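Local coordinates for protein 11S globulin (Wrightia tinctoria, PDB 5WXU) that probably serves as a seed storage protein, a nutrient reservoir of the 11S globulin family, and binds the plant hormone auxin (indole-3-acetic acid), at residues S65-P70 and D81-V86; Y97-M102 and N196-F201. All coordinates share one frame; numbering follows the deposited sequence.

Contact 1 of 2, residues S65-P70 and D81-V86; sequences SEIWDP and DATRHV. With PO4 (phosphate ion), chain N.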
ATOM      1  N   SER B  65      -6.558 -40.190  -8.539  1.00 20.11           N
ATOM      2  CA  SER B  65      -7.086 -38.941  -7.974  1.00 19.71           C
ATOM      3  C   SER B  65      -8.442 -39.117  -7.414  1.00 20.59           C
ATOM      4  O   SER B  65      -9.339 -39.498  -8.132  1.00 24.42           O
ATOM      5  CB  SER B  65      -7.106 -37.860  -9.066  1.00 19.81           C
ATOM      6  OG  SER B  65      -5.804 -37.685  -9.632  1.00 18.27           O
ATOM      7  N   GLU B  66      -8.662 -38.733  -6.161  1.00 20.19           N
ATOM      8  CA  GLU B  66      -9.967 -38.846  -5.521  1.00 21.71           C
ATOM      9  C   GLU B  66     -10.523 -37.475  -5.358  1.00 20.09           C
ATOM     10  O   GLU B  66      -9.796 -36.577  -4.843  1.00 24.34           O
ATOM     11  CB  GLU B  66      -9.855 -39.510  -4.147  1.00 23.81           C
ATOM     12  CG  GLU B  66      -9.147 -40.859  -4.189  1.00 27.18           C
ATOM     13  CD  GLU B  66      -9.214 -41.527  -2.797  1.00 28.02           C
ATOM     14  OE1 GLU B  66      -8.388 -41.235  -1.935  1.00 31.56           O
ATOM     15  OE2 GLU B  66     -10.106 -42.335  -2.569  1.00 37.69           O
ATOM     16  N   ILE B  67     -11.762 -37.298  -5.794  1.00 21.67           N
ATOM     17  CA  ILE B  67     -12.436 -36.008  -5.827  1.00 22.55           C
ATOM     18  C   ILE B  67     -13.601 -35.972  -4.886  1.00 24.04           C
ATOM     19  O   ILE B  67     -14.471 -36.869  -4.922  1.00 23.50           O
ATOM     20  CB  ILE B  67     -12.873 -35.678  -7.250  1.00 24.16           C
ATOM     21  CG1 ILE B  67     -11.671 -35.715  -8.162  1.00 27.67           C
ATOM     22  CG2 ILE B  67     -13.620 -34.346  -7.285  1.00 26.82           C
ATOM     23  CD1 ILE B  67     -12.088 -35.660  -9.614  1.00 32.00           C
ATOM     24  N   TRP B  68     -13.675 -34.926  -4.031  1.00 22.62           N
ATOM     25  CA  TRP B  68     -14.863 -34.720  -3.184  1.00 22.94           C
ATOM     26  C   TRP B  68     -15.917 -34.131  -4.062  1.00 23.17           C
ATOM     27  O   TRP B  68     -15.623 -33.383  -5.040  1.00 22.25           O
ATOM     28  CB  TRP B  68     -14.587 -33.789  -1.990  1.00 21.22           C
ATOM     29  CG  TRP B  68     -13.930 -34.451  -0.781  1.00 20.90           C
ATOM     30  CD1 TRP B  68     -14.586 -34.773   0.307  1.00 22.27           C
ATOM     31  CD2 TRP B  68     -12.558 -34.906  -0.589  1.00 20.41           C
ATOM     32  NE1 TRP B  68     -13.768 -35.382   1.197  1.00 23.53           N
ATOM     33  CE2 TRP B  68     -12.504 -35.474   0.690  1.00 21.61           C
ATOM     34  CE3 TRP B  68     -11.362 -34.850  -1.355  1.00 21.01           C
ATOM     35  CZ2 TRP B  68     -11.345 -36.014   1.233  1.00 20.43           C
ATOM     36  CZ3 TRP B  68     -10.197 -35.356  -0.795  1.00 23.35           C
ATOM     37  CH2 TRP B  68     -10.191 -35.929   0.493  1.00 21.73           C
ATOM     38  N   ASP B  69     -17.172 -34.459  -3.757  1.00 25.09           N
ATOM     39  CA  ASP B  69     -18.280 -34.017  -4.604  1.00 24.52           C
ATOM     40  C   ASP B  69     -18.357 -32.466  -4.596  1.00 24.47           C
ATOM     41  O   ASP B  69     -18.719 -31.882  -3.598  1.00 25.06           O
ATOM     42  CB  ASP B  69     -19.593 -34.555  -4.058  1.00 26.67           C
ATOM     43  CG  ASP B  69     -20.762 -34.331  -4.975  1.00 26.75           C
ATOM     44  OD1 ASP B  69     -20.737 -33.456  -5.898  1.00 31.78           O
ATOM     45  OD2 ASP B  69     -21.766 -34.993  -4.724  1.00 37.01           O
ATOM     46  N   PRO B  70     -18.124 -31.818  -5.762  1.00 27.73           N
ATOM     47  CA  PRO B  70     -18.093 -30.349  -5.869  1.00 28.85           C
ATOM     48  C   PRO B  70     -19.437 -29.713  -5.721  1.00 29.03           C
ATOM     49  O   PRO B  70     -19.497 -28.517  -5.393  1.00 33.31           O
ATOM     50  CB  PRO B  70     -17.512 -30.076  -7.262  1.00 29.27           C
ATOM     51  CG  PRO B  70     -17.663 -31.300  -8.005  1.00 30.13           C
ATOM     52  CD  PRO B  70     -17.896 -32.454  -7.072  1.00 30.26           C
ATOM     53  N   ASP B  81     -12.969 -26.625  -4.186  1.00 18.09           N
ATOM     54  CA  ASP B  81     -12.840 -28.048  -4.579  1.00 21.56           C
ATOM     55  C   ASP B  81     -11.766 -28.684  -3.749  1.00 20.20           C
ATOM     56  O   ASP B  81     -10.781 -28.030  -3.341  1.00 20.19           O
ATOM     57  CB  ASP B  81     -12.557 -28.220  -6.054  1.00 25.64           C
ATOM     58  CG  ASP B  81     -13.848 -28.216  -6.859  1.00 36.06           C
ATOM     59  OD1 ASP B  81     -14.908 -28.665  -6.339  1.00 46.55           O
ATOM     60  OD2 ASP B  81     -13.838 -27.721  -7.974  1.00 40.32           O
ATOM     61  N   ALA B  82     -11.930 -29.988  -3.485  1.00 19.43           N
ATOM     62  CA  ALA B  82     -10.956 -30.753  -2.778  1.00 18.35           C
ATOM     63  C   ALA B  82     -10.643 -32.057  -3.539  1.00 20.87           C
ATOM     64  O   ALA B  82     -11.547 -32.752  -4.060  1.00 20.81           O
ATOM     65  CB  ALA B  82     -11.444 -31.037  -1.373  1.00 18.35           C
ATOM     66  N   THR B  83      -9.361 -32.303  -3.700  1.00 21.18           N
ATOM     67  CA  THR B  83      -8.828 -33.482  -4.382  1.00 20.98           C
ATOM     68  C   THR B  83      -7.710 -34.116  -3.610  1.00 19.42           C
ATOM     69  O   THR B  83      -6.865 -33.436  -3.030  1.00 19.75           O
ATOM     70  CB  THR B  83      -8.262 -33.120  -5.748  1.00 24.53           C
ATOM     71  OG1 THR B  83      -9.192 -32.303  -6.443  1.00 23.56           O
ATOM     72  CG2 THR B  83      -7.996 -34.379  -6.624  1.00 25.46           C
ATOM     73  N   ARG B  84      -7.672 -35.459  -3.621  1.00 21.16           N
ATOM     74  CA  ARG B  84      -6.548 -36.218  -2.993  1.00 18.43           C
ATOM     75  C   ARG B  84      -5.819 -36.939  -4.107  1.00 20.69           C
ATOM     76  O   ARG B  84      -6.365 -37.914  -4.689  1.00 21.60           O
ATOM     77  CB  ARG B  84      -7.016 -37.168  -1.885  1.00 19.47           C
ATOM     78  CG  ARG B  84      -5.910 -37.933  -1.220  1.00 22.01           C
ATOM     79  CD  ARG B  84      -6.345 -38.519   0.123  1.00 26.56           C
ATOM     80  NE  ARG B  84      -7.417 -39.496  -0.007  1.00 26.86           N
ATOM     81  CZ  ARG B  84      -8.393 -39.770   0.870  1.00 30.87           C
ATOM     82  NH1 ARG B  84      -8.596 -39.078   2.023  1.00 30.35           N
ATOM     83  NH2 ARG B  84      -9.240 -40.801   0.577  1.00 31.92           N
ATOM     84  N   HIS B  85      -4.608 -36.493  -4.418  1.00 17.98           N
ATOM     85  CA  HIS B  85      -3.842 -37.222  -5.422  1.00 19.40           C
ATOM     86  C   HIS B  85      -2.910 -38.190  -4.746  1.00 21.04           C
ATOM     87  O   HIS B  85      -2.308 -37.873  -3.751  1.00 21.11           O
ATOM     88  CB  HIS B  85      -3.028 -36.288  -6.307  1.00 20.82           C
ATOM     89  CG  HIS B  85      -3.824 -35.352  -7.134  1.00 20.36           C
ATOM     90  ND1 HIS B  85      -4.611 -35.736  -8.218  1.00 19.52           N
ATOM     91  CD2 HIS B  85      -3.943 -33.986  -7.053  1.00 23.71           C
ATOM     92  CE1 HIS B  85      -5.155 -34.656  -8.765  1.00 27.16           C
ATOM     93  NE2 HIS B  85      -4.770 -33.580  -8.071  1.00 23.21           N
ATOM     94  N   VAL B  86      -2.769 -39.401  -5.333  1.00 17.73           N
ATOM     95  CA  VAL B  86      -1.944 -40.403  -4.753  1.00 20.48           C
ATOM     96  C   VAL B  86      -1.030 -40.818  -5.877  1.00 21.10           C
ATOM     97  O   VAL B  86      -1.520 -41.287  -6.897  1.00 23.82           O
ATOM     98  CB  VAL B  86      -2.768 -41.564  -4.172  1.00 22.76           C
ATOM     99  CG1 VAL B  86      -1.818 -42.675  -3.723  1.00 24.31           C
ATOM    100  CG2 VAL B  86      -3.603 -41.068  -2.992  1.00 22.81           C
TER
HETATM  101  P   PO4 N 501      -4.404 -30.044 -10.325  1.00 44.29           P
HETATM  102  O1  PO4 N 501      -4.621 -29.724 -11.889  1.00 26.75           O
HETATM  103  O2  PO4 N 501      -3.024 -30.000  -9.691  1.00 45.13           O
HETATM  104  O3  PO4 N 501      -4.967 -28.852  -9.540  1.00 48.11           O
HETATM  105  O4  PO4 N 501      -5.280 -31.150  -9.734  1.00 35.10           O
HETATM  106  O   HOH W   1     -14.178 -31.048  -5.224  1.00 22.14           O
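The indole of W68 turns the edge of its six-membered ring to the strand 81-86. At that edge, near its plane, lie A82 O, the backbone N of R84 and the carbonyl carbon of T83. W68 CE3 packs 3.8 Å from A82 CB. The same indole reaches over one face of the R84 guanidinium, where W68 CH2 is 3.8 Å from R84 NH1. The two planes are 76° apart.

The edge of that guanidinium is taken by E66. R84 NE and NH2 both donate to E66 OE1, at 2.8 and 2.7 Å, in a side-on salt bridge. They meet OE1 from above the carboxylate plane, the two groups being 48° apart. R84 CG is anti to the backbone N (chi1 -179°), and a bend at chi3 brings both nitrogens to E66. R84 NH1 bonds to Y357 OH and G383 O.

On the face of the sheet away from E66 and R84, T83 CG2 sits over one face of the H85 imidazole, toward its rim. S65 OG, also bonded to H60 NE2, lies in the ring plane, 2.7 Å from H85 ND1, in a hydrogen bond. H85 NE2 donates to phosphate O4 at 3.0 Å. T83 OG1 is probably hydrogen-bonded to R199 NH2.

The backbones of E66 and R84 exchange two nearly straight hydrogen bonds. W68 N donates to A82 O at 3.0 Å. A water accepts from A82 N and lies within bonding distance of W68 O and D81 OD1. W68 NE1 is satisfied by L52 O.

These neighbouring antiparallel strands, joined through helix 73-78, belong to the N-terminal cupin barrel. W68 and A82 also touch L385, so this side meets the C-terminal cupin. The S65, T83 and H85 face looks toward the phosphate pocket of a bicupin fold.

Contact 2 of 2, residues Y97-M102 and N196-F201; sequences YNNAPM and NLRRYF. With PO4 (phosphate ion), chain N.
Two tyrosines meet nearly at right angles where strands 91-98 and 198-201 pair antiparallel in the N-terminal cupin barrel. The edge of Y200 points at the face of Y97, an offset edge-to-face pair with planes 86° apart and centroids 5.6 Å apart. Y200 CB sits over the Y97 face, 3.8 Å from its centroid, as a CH-pi contact. Y97 CG takes the crowded position between backbone N and carbonyl carbon (chi1 63°). That turn lays the ring across Y200. Both hydroxyls bond to a second subunit, Y97 to N391 and Y200 to S370, so the pair belongs to the subunit interface. Behind it, the backbones of Y97 and Y200 form a hydrogen-bonded pair.

N98 and R199 are directed to the opposite face, toward the phosphate. The R199 guanidinium has L197 CD2 over the centre of one face and phosphate O4 at its edge, where NH1 donates at 2.9 Å. S96, H85 and H168 also bind this ion. The pocket probably corresponds to the metal site of other cupins; here it holds a phosphate, probably from the crystallisation liquor. N98 OD1 accepts from H184. N98 ND2 uses both protons: one goes to phosphate O1 at 3.1 Å, the other to R198 O.

Beyond the Y97-Y200 pair, the N99 side-chain amide bonds to the backbone of 196-198. Its OD1 accepts from R198 N at 2.8 Å. N99 ND2 donates to N196 O at 3.0 Å, and R198 NH1, which also salt-bridges D194, gives that same carbonyl oxygen a second proton.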
ATOM      1  N   TYR B  97      -2.369 -26.431 -15.239  1.00 16.94           N
ATOM      2  CA  TYR B  97      -2.740 -25.144 -14.627  1.00 16.22           C
ATOM      3  C   TYR B  97      -4.225 -25.131 -14.397  1.00 14.79           C
ATOM      4  O   TYR B  97      -4.994 -25.834 -15.061  1.00 16.71           O
ATOM      5  CB  TYR B  97      -2.261 -23.927 -15.361  1.00 15.72           C
ATOM      6  CG  TYR B  97      -2.791 -23.712 -16.785  1.00 15.44           C
ATOM      7  CD1 TYR B  97      -2.286 -24.460 -17.852  1.00 15.96           C
ATOM      8  CD2 TYR B  97      -3.801 -22.875 -17.046  1.00 16.74           C
ATOM      9  CE1 TYR B  97      -2.786 -24.294 -19.126  1.00 17.21           C
ATOM     10  CE2 TYR B  97      -4.258 -22.684 -18.300  1.00 15.49           C
ATOM     11  CZ  TYR B  97      -3.752 -23.414 -19.340  1.00 16.54           C
ATOM     12  OH  TYR B  97      -4.268 -23.227 -20.627  1.00 18.49           O
ATOM     13  N   ASN B  98      -4.634 -24.319 -13.431  1.00 14.41           N
ATOM     14  CA  ASN B  98      -5.992 -24.231 -13.003  1.00 15.20           C
ATOM     15  C   ASN B  98      -6.463 -22.796 -13.062  1.00 16.55           C
ATOM     16  O   ASN B  98      -5.657 -21.869 -13.103  1.00 17.33           O
ATOM     17  CB  ASN B  98      -6.137 -24.737 -11.592  1.00 16.74           C
ATOM     18  CG  ASN B  98      -5.559 -26.103 -11.418  1.00 20.09           C
ATOM     19  OD1 ASN B  98      -4.607 -26.306 -10.675  1.00 19.51           O
ATOM     20  ND2 ASN B  98      -6.179 -27.104 -12.070  1.00 19.47           N
ATOM     21  N   ASN B  99      -7.765 -22.658 -13.001  1.00 18.07           N
ATOM     22  CA  ASN B  99      -8.383 -21.318 -12.884  1.00 16.40           C
ATOM     23  C   ASN B  99      -8.511 -20.739 -11.482  1.00 16.10           C
ATOM     24  O   ASN B  99      -9.001 -19.614 -11.292  1.00 17.50           O
ATOM     25  CB  ASN B  99      -9.754 -21.313 -13.550  1.00 17.08           C
ATOM     26  CG  ASN B  99     -10.744 -22.217 -12.892  1.00 16.55           C
ATOM     27  OD1 ASN B  99     -10.400 -23.369 -12.633  1.00 19.86           O
ATOM     28  ND2 ASN B  99     -11.982 -21.767 -12.683  1.00 14.24           N
ATOM     29  N   ALA B 100      -8.106 -21.503 -10.489  1.00 17.08           N
ATOM     30  CA  ALA B 100      -8.274 -21.106  -9.082  1.00 18.04           C
ATOM     31  C   ALA B 100      -6.966 -21.366  -8.448  1.00 16.92           C
ATOM     32  O   ALA B 100      -6.287 -22.341  -8.770  1.00 17.70           O
ATOM     33  CB  ALA B 100      -9.342 -21.932  -8.367  1.00 18.98           C
ATOM     34  N   PRO B 101      -6.567 -20.520  -7.500  1.00 14.29           N
ATOM     35  CA  PRO B 101      -5.407 -20.773  -6.620  1.00 14.45           C
ATOM     36  C   PRO B 101      -5.689 -21.949  -5.659  1.00 14.26           C
ATOM     37  O   PRO B 101      -6.857 -22.381  -5.523  1.00 15.47           O
ATOM     38  CB  PRO B 101      -5.231 -19.473  -5.899  1.00 15.65           C
ATOM     39  CG  PRO B 101      -6.645 -18.939  -5.795  1.00 15.09           C
ATOM     40  CD  PRO B 101      -7.367 -19.362  -7.037  1.00 15.81           C
ATOM     41  N   MET B 102      -4.630 -22.481  -5.081  1.00 15.41           N
ATOM     42  CA  MET B 102      -4.742 -23.671  -4.246  1.00 14.40           C
ATOM     43  C   MET B 102      -3.702 -23.674  -3.180  1.00 15.53           C
ATOM     44  O   MET B 102      -2.648 -23.087  -3.358  1.00 17.02           O
ATOM     45  CB  MET B 102      -4.586 -24.910  -5.128  1.00 16.32           C
ATOM     46  CG  MET B 102      -3.187 -25.020  -5.685  1.00 18.15           C
ATOM     47  SD  MET B 102      -3.141 -26.032  -7.160  1.00 27.83           S
ATOM     48  CE  MET B 102      -1.808 -25.375  -8.029  1.00 34.32           C
ATOM     49  N   ASN B 196     -16.459 -23.250 -10.961  1.00 19.79           N
ATOM     50  CA  ASN B 196     -16.191 -24.650 -11.329  1.00 17.88           C
ATOM     51  C   ASN B 196     -14.719 -24.737 -11.626  1.00 19.05           C
ATOM     52  O   ASN B 196     -14.153 -23.825 -12.245  1.00 19.11           O
ATOM     53  CB  ASN B 196     -16.976 -25.086 -12.575  1.00 19.20           C
ATOM     54  CG  ASN B 196     -18.477 -24.995 -12.384  1.00 23.42           C
ATOM     55  OD1 ASN B 196     -19.122 -23.984 -12.804  1.00 24.84           O
ATOM     56  ND2 ASN B 196     -19.038 -25.967 -11.667  1.00 18.28           N
ATOM     57  N   LEU B 197     -14.071 -25.827 -11.173  1.00 17.37           N
ATOM     58  CA  LEU B 197     -12.662 -25.991 -11.456  1.00 17.30           C
ATOM     59  C   LEU B 197     -12.374 -26.497 -12.862  1.00 20.30           C
ATOM     60  O   LEU B 197     -12.990 -27.512 -13.291  1.00 19.69           O
ATOM     61  CB  LEU B 197     -12.055 -26.970 -10.441  1.00 17.94           C
ATOM     62  CG  LEU B 197     -10.582 -27.233 -10.527  1.00 20.93           C
ATOM     63  CD1 LEU B 197      -9.788 -25.960 -10.231  1.00 20.31           C
ATOM     64  CD2 LEU B 197     -10.181 -28.335  -9.539  1.00 23.00           C
ATOM     65  N   ARG B 198     -11.390 -25.881 -13.507  1.00 18.61           N
ATOM     66  CA  ARG B 198     -10.757 -26.361 -14.706  1.00 19.12           C
ATOM     67  C   ARG B 198      -9.403 -26.891 -14.424  1.00 19.35           C
ATOM     68  O   ARG B 198      -8.613 -26.294 -13.645  1.00 18.23           O
ATOM     69  CB  ARG B 198     -10.564 -25.259 -15.764  1.00 20.23           C
ATOM     70  CG  ARG B 198     -11.773 -24.847 -16.553  1.00 21.22           C
ATOM     71  CD  ARG B 198     -12.683 -23.951 -15.829  1.00 23.18           C
ATOM     72  NE  ARG B 198     -13.710 -23.334 -16.691  1.00 20.38           N
ATOM     73  CZ  ARG B 198     -14.779 -22.795 -16.185  1.00 19.52           C
ATOM     74  NH1 ARG B 198     -14.963 -22.802 -14.885  1.00 19.26           N
ATOM     75  NH2 ARG B 198     -15.710 -22.278 -16.964  1.00 19.19           N
ATOM     76  N   ARG B 199      -9.080 -28.056 -15.023  1.00 18.36           N
ATOM     77  CA  ARG B 199      -7.728 -28.586 -14.984  1.00 21.05           C
ATOM     78  C   ARG B 199      -7.204 -28.765 -16.369  1.00 20.69           C
ATOM     79  O   ARG B 199      -7.658 -29.627 -17.095  1.00 20.68           O
ATOM     80  CB  ARG B 199      -7.626 -29.933 -14.228  1.00 20.91           C
ATOM     81  CG  ARG B 199      -8.258 -29.884 -12.816  1.00 23.84           C
ATOM     82  CD  ARG B 199      -8.176 -31.260 -12.137  1.00 29.74           C
ATOM     83  NE  ARG B 199      -9.307 -31.503 -11.249  1.00 30.99           N
ATOM     84  CZ  ARG B 199      -9.211 -31.801  -9.961  1.00 32.31           C
ATOM     85  NH1 ARG B 199      -8.023 -31.861  -9.325  1.00 31.98           N
ATOM     86  NH2 ARG B 199     -10.343 -32.003  -9.294  1.00 35.39           N
ATOM     87  N   TYR B 200      -6.217 -27.943 -16.720  1.00 18.38           N
ATOM     88  CA  TYR B 200      -5.693 -27.861 -18.059  1.00 18.92           C
ATOM     89  C   TYR B 200      -4.325 -28.483 -18.020  1.00 18.89           C
ATOM     90  O   TYR B 200      -3.415 -27.927 -17.482  1.00 19.15           O
ATOM     91  CB  TYR B 200      -5.688 -26.414 -18.586  1.00 21.31           C
ATOM     92  CG  TYR B 200      -7.095 -25.910 -19.015  1.00 24.58           C
ATOM     93  CD1 TYR B 200      -8.270 -26.692 -18.828  1.00 30.10           C
ATOM     94  CD2 TYR B 200      -7.259 -24.724 -19.638  1.00 28.40           C
ATOM     95  CE1 TYR B 200      -9.522 -26.219 -19.186  1.00 31.49           C
ATOM     96  CE2 TYR B 200      -8.516 -24.220 -19.969  1.00 31.12           C
ATOM     97  CZ  TYR B 200      -9.650 -24.959 -19.783  1.00 32.38           C
ATOM     98  OH  TYR B 200     -10.910 -24.477 -20.210  1.00 29.71           O
ATOM     99  N   PHE B 201      -4.152 -29.608 -18.732  1.00 17.67           N
ATOM    100  CA  PHE B 201      -2.957 -30.374 -18.718  1.00 17.46           C
ATOM    101  C   PHE B 201      -2.130 -30.213 -20.002  1.00 16.30           C
ATOM    102  O   PHE B 201      -2.689 -30.065 -21.092  1.00 20.37           O
ATOM    103  CB  PHE B 201      -3.318 -31.876 -18.494  1.00 16.95           C
ATOM    104  CG  PHE B 201      -3.649 -32.241 -17.098  1.00 16.70           C
ATOM    105  CD1 PHE B 201      -4.919 -32.163 -16.675  1.00 16.84           C
ATOM    106  CD2 PHE B 201      -2.662 -32.651 -16.178  1.00 17.99           C
ATOM    107  CE1 PHE B 201      -5.253 -32.487 -15.381  1.00 19.00           C
ATOM    108  CE2 PHE B 201      -2.978 -32.931 -14.879  1.00 16.76           C
ATOM    109  CZ  PHE B 201      -4.295 -32.885 -14.499  1.00 16.70           C
TER
HETATM  110  P   PO4 N 501      -4.404 -30.044 -10.325  1.00 44.29           P
HETATM  111  O1  PO4 N 501      -4.621 -29.724 -11.889  1.00 26.75           O
HETATM  112  O2  PO4 N 501      -3.024 -30.000  -9.691  1.00 45.13           O
HETATM  113  O3  PO4 N 501      -4.967 -28.852  -9.540  1.00 48.11           O
HETATM  114  O4  PO4 N 501      -5.280 -31.150  -9.734  1.00 35.10           O

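In the fold
Both contacts are buried in the N-terminal cupin barrel, with centres about 13 Å apart. Contact 1 joins strands close in sequence, and contact 2 joins strands almost a hundred residues apart. The two share the phosphate, which H85 of contact 1 and N98 and R199 of contact 2 all bind. They also touch directly through a probable hydrogen bond from R199 NH2 to T83 OG1. Away from the phosphate the two differ. In contact 1, a salt bridge and an indole turn toward the C-terminal cupin of the same chain. In contact 2, a tyrosine pair turns toward a second subunit, and asparagine amides supplement a single hydrogen-bonded backbone pair.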